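Local coordinates for protein CytC3 (Streptomyces sp., PDB 3GJB) that probably halogenates an unactivated carbon of an amino-acid substrate, as an iron(II)- and 2-oxoglutarate-dependent, non-haem enzyme of the phytanoyl-CoA dioxygenase family, at residues 158-163 with 251-256; 106-111 with 240-245. One frame throughout, in Å; residues are numbered along the deposited sequence.

Contact 1: residues 158-163 with 251-256; sequences EQNGCL and DYRMGF. With AKG (2-oxoglutaric acid), chain D.
R253 reaches G161 with its NH2, which gives a hydrogen bond to the carbonyl oxygen at 2.9 Å (N-H...O 154°). The acceptor lies almost in the guanidinium plane, the donor above the carbonyl plane. R253 NH2 also makes a weak bond to O3 of 2-oxoglutarate at 3.3 Å, and L163 CD1 packs obliquely against it at 3.5 Å. R253 NE gives its hydrogen to a water 2.6 Å away, which bonds weakly to N160 O. F106 O accepts from R253 NH1, so with G161 O and the water on NE the guanidinium is held in its rotation. Bends at chi2 and chi3 (-97° and -86°) lift the guanidinium out of strand 253-262, part of the main antiparallel sheet of this cupin-type fold, toward the loop leading into strand 163-165 of the smaller sheet. Along the aliphatic start of the arginine, N160 places CG 3.6 Å from R253 CB and CB 3.7 Å from D251 OD2. A second water donates to both Q159 OE1 (2.9 Å) and D251 OD2 (2.7 Å), while H155 holds D251 OD1. A type I turn from E158 to G161 presents the acceptor carbonyl; G161's positive phi would jam a CB against N160 O.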
# COMPACT_ATOMS: atom_id res chain seq x y z
N GLU A 158 6.65 -16.23 -10.76
CA GLU A 158 7.80 -16.78 -10.08
C GLU A 158 9.01 -16.39 -10.90
O GLU A 158 10.07 -16.10 -10.36
CB GLU A 158 7.72 -18.31 -9.99
CG GLU A 158 6.72 -18.80 -8.96
CD GLU A 158 6.71 -20.31 -8.84
OE1 GLU A 158 7.76 -20.90 -8.49
OE2 GLU A 158 5.64 -20.91 -9.09
N GLN A 159 8.84 -16.34 -12.22
CA GLN A 159 9.97 -15.98 -13.06
C GLN A 159 10.43 -14.54 -12.87
O GLN A 159 11.63 -14.28 -12.94
CB GLN A 159 9.65 -16.23 -14.54
CG GLN A 159 10.85 -15.98 -15.44
CD GLN A 159 10.63 -16.40 -16.88
OE1 GLN A 159 9.78 -15.85 -17.58
NE2 GLN A 159 11.41 -17.37 -17.34
N ASN A 160 9.51 -13.61 -12.62
CA ASN A 160 9.96 -12.23 -12.43
C ASN A 160 10.09 -11.73 -10.98
O ASN A 160 10.05 -10.53 -10.71
CB ASN A 160 9.15 -11.24 -13.31
CG ASN A 160 7.70 -11.08 -12.90
OD1 ASN A 160 6.90 -10.58 -13.68
ND2 ASN A 160 7.35 -11.48 -11.68
N GLY A 161 10.27 -12.68 -10.06
CA GLY A 161 10.50 -12.37 -8.66
C GLY A 161 9.34 -12.11 -7.73
O GLY A 161 9.46 -11.26 -6.85
N CYS A 162 8.25 -12.84 -7.89
CA CYS A 162 7.07 -12.65 -7.07
C CYS A 162 7.33 -12.86 -5.58
O CYS A 162 8.30 -13.51 -5.19
CB CYS A 162 5.95 -13.59 -7.50
SG CYS A 162 6.28 -15.34 -7.11
N LEU A 163 6.46 -12.29 -4.76
CA LEU A 163 6.55 -12.41 -3.31
C LEU A 163 6.26 -13.84 -2.89
O LEU A 163 5.69 -14.63 -3.65
CB LEU A 163 5.55 -11.48 -2.63
CG LEU A 163 5.83 -9.97 -2.48
CD1 LEU A 163 6.72 -9.46 -3.60
CD2 LEU A 163 4.49 -9.22 -2.45
N ASP A 251 10.77 -8.08 -19.33
CA ASP A 251 9.68 -8.51 -18.47
C ASP A 251 9.90 -7.96 -17.06
O ASP A 251 10.60 -8.55 -16.25
CB ASP A 251 9.63 -10.04 -18.44
CG ASP A 251 8.63 -10.58 -17.43
OD1 ASP A 251 7.62 -9.90 -17.15
OD2 ASP A 251 8.84 -11.71 -16.92
N TYR A 252 9.30 -6.82 -16.76
CA TYR A 252 9.46 -6.25 -15.44
C TYR A 252 8.17 -6.44 -14.67
O TYR A 252 7.09 -6.52 -15.26
CB TYR A 252 9.82 -4.77 -15.54
CG TYR A 252 8.69 -3.90 -16.01
CD1 TYR A 252 7.70 -3.46 -15.12
CD2 TYR A 252 8.55 -3.58 -17.36
CE1 TYR A 252 6.61 -2.73 -15.56
CE2 TYR A 252 7.45 -2.85 -17.82
CZ TYR A 252 6.48 -2.43 -16.92
OH TYR A 252 5.38 -1.74 -17.36
N ARG A 253 8.28 -6.54 -13.36
CA ARG A 253 7.10 -6.68 -12.54
C ARG A 253 6.89 -5.36 -11.84
O ARG A 253 7.84 -4.74 -11.37
CB ARG A 253 7.28 -7.79 -11.51
CG ARG A 253 6.21 -7.77 -10.44
CD ARG A 253 6.70 -7.04 -9.20
NE ARG A 253 7.44 -7.93 -8.31
CZ ARG A 253 8.01 -7.56 -7.17
NH1 ARG A 253 7.95 -6.29 -6.76
NH2 ARG A 253 8.62 -8.47 -6.43
N MET A 254 5.64 -4.91 -11.79
CA MET A 254 5.32 -3.66 -11.14
C MET A 254 4.16 -3.82 -10.19
O MET A 254 3.03 -4.05 -10.61
CB MET A 254 4.96 -2.58 -12.17
CG MET A 254 4.80 -1.20 -11.55
SD MET A 254 6.29 -0.72 -10.65
CE MET A 254 7.37 -0.25 -12.00
N GLY A 255 4.46 -3.70 -8.91
CA GLY A 255 3.42 -3.80 -7.90
C GLY A 255 3.14 -2.41 -7.36
O GLY A 255 4.05 -1.58 -7.22
N PHE A 256 1.88 -2.13 -7.07
CA PHE A 256 1.51 -0.85 -6.51
C PHE A 256 0.90 -1.17 -5.17
O PHE A 256 -0.12 -1.83 -5.11
CB PHE A 256 0.49 -0.14 -7.39
CG PHE A 256 -0.05 1.12 -6.79
CD1 PHE A 256 0.78 2.22 -6.60
CD2 PHE A 256 -1.37 1.20 -6.38
CE1 PHE A 256 0.29 3.39 -6.02
CE2 PHE A 256 -1.87 2.36 -5.79
CZ PHE A 256 -1.04 3.46 -5.61
C1 AKG D . 9.08 -6.81 0.68
O1 AKG D . 8.44 -5.96 0.09
O2 AKG D . 8.89 -6.97 2.00
C2 AKG D . 10.06 -7.67 -0.05
O5 AKG D . 10.72 -8.54 0.53
C3 AKG D . 10.22 -7.44 -1.54
C4 AKG D . 11.27 -8.38 -2.11
C5 AKG D . 11.41 -8.15 -3.58
O3 AKG D . 10.73 -7.32 -4.16
O4 AKG D . 12.30 -8.87 -4.26
O HOH W 1 10.43 -13.19 -18.52
O HOH W 2 7.11 -10.37 -9.16

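Contact 2: residues 106-111 with 240-245; sequences FPKYQG and HASLPH. With FE2 (Fe (II) ion), chain C; AKG (2-oxoglutaric acid), chain D.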
# COMPACT_ATOMS: atom_id res chain seq x y z
N PHE A 106 6.58 -1.00 -6.32
CA PHE A 106 7.52 -2.09 -6.09
C PHE A 106 7.88 -2.71 -7.42
O PHE A 106 7.27 -3.69 -7.84
CB PHE A 106 6.90 -3.15 -5.19
CG PHE A 106 6.83 -2.76 -3.75
CD1 PHE A 106 7.98 -2.68 -2.98
CD2 PHE A 106 5.61 -2.46 -3.16
CE1 PHE A 106 7.92 -2.32 -1.64
CE2 PHE A 106 5.54 -2.10 -1.82
CZ PHE A 106 6.69 -2.02 -1.06
N PRO A 107 8.86 -2.15 -8.11
CA PRO A 107 9.24 -2.73 -9.40
C PRO A 107 10.27 -3.82 -9.19
O PRO A 107 10.90 -3.89 -8.14
CB PRO A 107 9.84 -1.54 -10.14
CG PRO A 107 10.56 -0.83 -9.04
CD PRO A 107 9.54 -0.85 -7.90
N LYS A 108 10.42 -4.69 -10.17
CA LYS A 108 11.42 -5.74 -10.09
C LYS A 108 11.90 -6.01 -11.50
O LYS A 108 11.10 -6.23 -12.41
CB LYS A 108 10.86 -7.01 -9.44
CG LYS A 108 11.97 -7.88 -8.91
CD LYS A 108 11.49 -8.80 -7.83
CE LYS A 108 12.66 -9.50 -7.18
NZ LYS A 108 12.17 -10.46 -6.15
N TYR A 109 13.21 -5.99 -11.68
CA TYR A 109 13.79 -6.17 -12.99
C TYR A 109 14.69 -7.39 -13.06
O TYR A 109 15.12 -7.91 -12.04
CB TYR A 109 14.57 -4.91 -13.34
CG TYR A 109 13.68 -3.68 -13.35
CD1 TYR A 109 12.66 -3.55 -14.29
CD2 TYR A 109 13.83 -2.67 -12.39
CE1 TYR A 109 11.81 -2.45 -14.30
CE2 TYR A 109 12.97 -1.55 -12.38
CZ TYR A 109 11.96 -1.46 -13.35
OH TYR A 109 11.08 -0.40 -13.38
N GLN A 110 14.95 -7.85 -14.28
CA GLN A 110 15.80 -9.01 -14.49
C GLN A 110 17.11 -8.83 -13.72
O GLN A 110 17.75 -7.79 -13.80
CB GLN A 110 16.09 -9.19 -15.99
CG GLN A 110 16.95 -10.40 -16.37
CD GLN A 110 18.44 -10.18 -16.12
OE1 GLN A 110 18.98 -9.10 -16.39
NE2 GLN A 110 19.11 -11.21 -15.63
N GLY A 111 17.48 -9.85 -12.95
CA GLY A 111 18.71 -9.77 -12.19
C GLY A 111 18.52 -9.41 -10.73
O GLY A 111 19.43 -9.63 -9.93
N HIS A 240 7.33 -12.85 5.02
CA HIS A 240 7.35 -13.03 3.59
C HIS A 240 8.78 -13.14 3.08
O HIS A 240 9.73 -12.86 3.81
CB HIS A 240 6.66 -11.87 2.87
CG HIS A 240 7.40 -10.57 2.99
ND1 HIS A 240 7.39 -9.78 4.12
CD2 HIS A 240 8.23 -9.96 2.12
CE1 HIS A 240 8.21 -8.75 3.90
NE2 HIS A 240 8.75 -8.80 2.70
N ALA A 241 8.90 -13.56 1.83
CA ALA A 241 10.19 -13.69 1.17
C ALA A 241 9.93 -13.35 -0.28
O ALA A 241 8.82 -12.98 -0.65
CB ALA A 241 10.71 -15.12 1.30
N SER A 242 10.95 -13.45 -1.12
CA SER A 242 10.75 -13.16 -2.53
C SER A 242 11.79 -13.88 -3.35
O SER A 242 12.92 -14.11 -2.91
CB SER A 242 10.83 -11.65 -2.79
OG SER A 242 12.14 -11.17 -2.55
N LEU A 243 11.38 -14.25 -4.55
CA LEU A 243 12.23 -14.97 -5.48
C LEU A 243 13.03 -13.98 -6.30
O LEU A 243 12.67 -12.81 -6.40
CB LEU A 243 11.37 -15.81 -6.42
CG LEU A 243 10.61 -16.97 -5.79
CD1 LEU A 243 9.54 -17.46 -6.75
CD2 LEU A 243 11.60 -18.08 -5.45
N PRO A 244 14.14 -14.45 -6.89
CA PRO A 244 14.95 -13.56 -7.72
C PRO A 244 14.24 -13.46 -9.07
O PRO A 244 13.40 -14.30 -9.39
CB PRO A 244 16.28 -14.31 -7.82
CG PRO A 244 15.85 -15.75 -7.77
CD PRO A 244 14.82 -15.73 -6.65
N HIS A 245 14.56 -12.43 -9.84
CA HIS A 245 13.94 -12.26 -11.14
C HIS A 245 14.86 -12.95 -12.14
O HIS A 245 15.98 -12.51 -12.38
CB HIS A 245 13.83 -10.76 -11.46
CG HIS A 245 13.15 -10.47 -12.77
ND1 HIS A 245 13.46 -11.16 -13.93
CD2 HIS A 245 12.23 -9.54 -13.11
CE1 HIS A 245 12.75 -10.66 -14.93
NE2 HIS A 245 12.00 -9.68 -14.46
FE FE2 C . 10.52 -7.55 2.11
C1 AKG D . 9.08 -6.81 0.68
O1 AKG D . 8.44 -5.96 0.09
O2 AKG D . 8.89 -6.97 2.00
C2 AKG D . 10.06 -7.67 -0.05
O5 AKG D . 10.72 -8.54 0.53
C3 AKG D . 10.22 -7.44 -1.54
C4 AKG D . 11.27 -8.38 -2.11
C5 AKG D . 11.41 -8.15 -3.58
O3 AKG D . 10.73 -7.32 -4.16
O4 AKG D . 12.30 -8.87 -4.26
O HOH W 3 9.97 -5.92 3.67
O HOH W 4 12.50 -6.64 1.47
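The H245 imidazole lies flat against the backbone of Y109 and Q110: Q110 CA sits 3.4 Å from the ring centroid and 19° off its normal, a CH-pi contact, with Q110 N over the centre and Y109 C toward the rim. The opposite face carries the CB of N160. At the ring's edge is K108 O, 3.6 Å from H245 CD2, and NE2 bonds to D251 O. With CG anti to the backbone N (chi1 -178°), the ring is slotted between the Y109-Q110 backbone and the N160 side chain, and an alanine in place of H245 would probably leave D251 O without its donor and open a gap beneath Q110. The H245 carbonyl accepts from G111 N at 3.1 Å (167° at the hydrogen).

The second flat group, H240, binds iron through NE2 at 2.2 Å; water 3 lies in its ring plane, and H118 meets it edge-to-face as the other protein ligand. Chelating 2-oxoglutarate (O2 and O5) and two waters complete six ligands without a protein carboxylate, as in related halogenases. The far carboxylate takes a hydrogen bond from S242 OG at 2.9 Å to O4, S242 also bonding to T115. Extended K108 directs NZ to both AKG O4 and L243 O, although both distances are modelled doubtfully short.

Strand 98-108 thus approaches the end of strand 240-242, itself paired with strand 163-165, and K108 shares backbone hydrogen bonds with R253 of strand 253-262, its neighbour in the larger sheet.

In the fold
The centres of contacts 1 and 2 lie about 6 Å apart, on the same side of the chain's centre. Their segments alternate along the sequence, in the order 106-111, 158-163, 240-245, 251-256, so the two contacts interleave along the chain. Strands 98-108 and 253-262 are antiparallel neighbours in the six-stranded sheet, with a probable hydrogen bond from F106 N to G255 O, and P107 packs on M254. The other two segments belong to strands 163-165 and 240-242, or the loops beside them, in the three-stranded sheet. Both contacts therefore tie the same two sheets together, and both reach 2-oxoglutarate at its far carboxylate, with contact 2 also carrying an iron ligand.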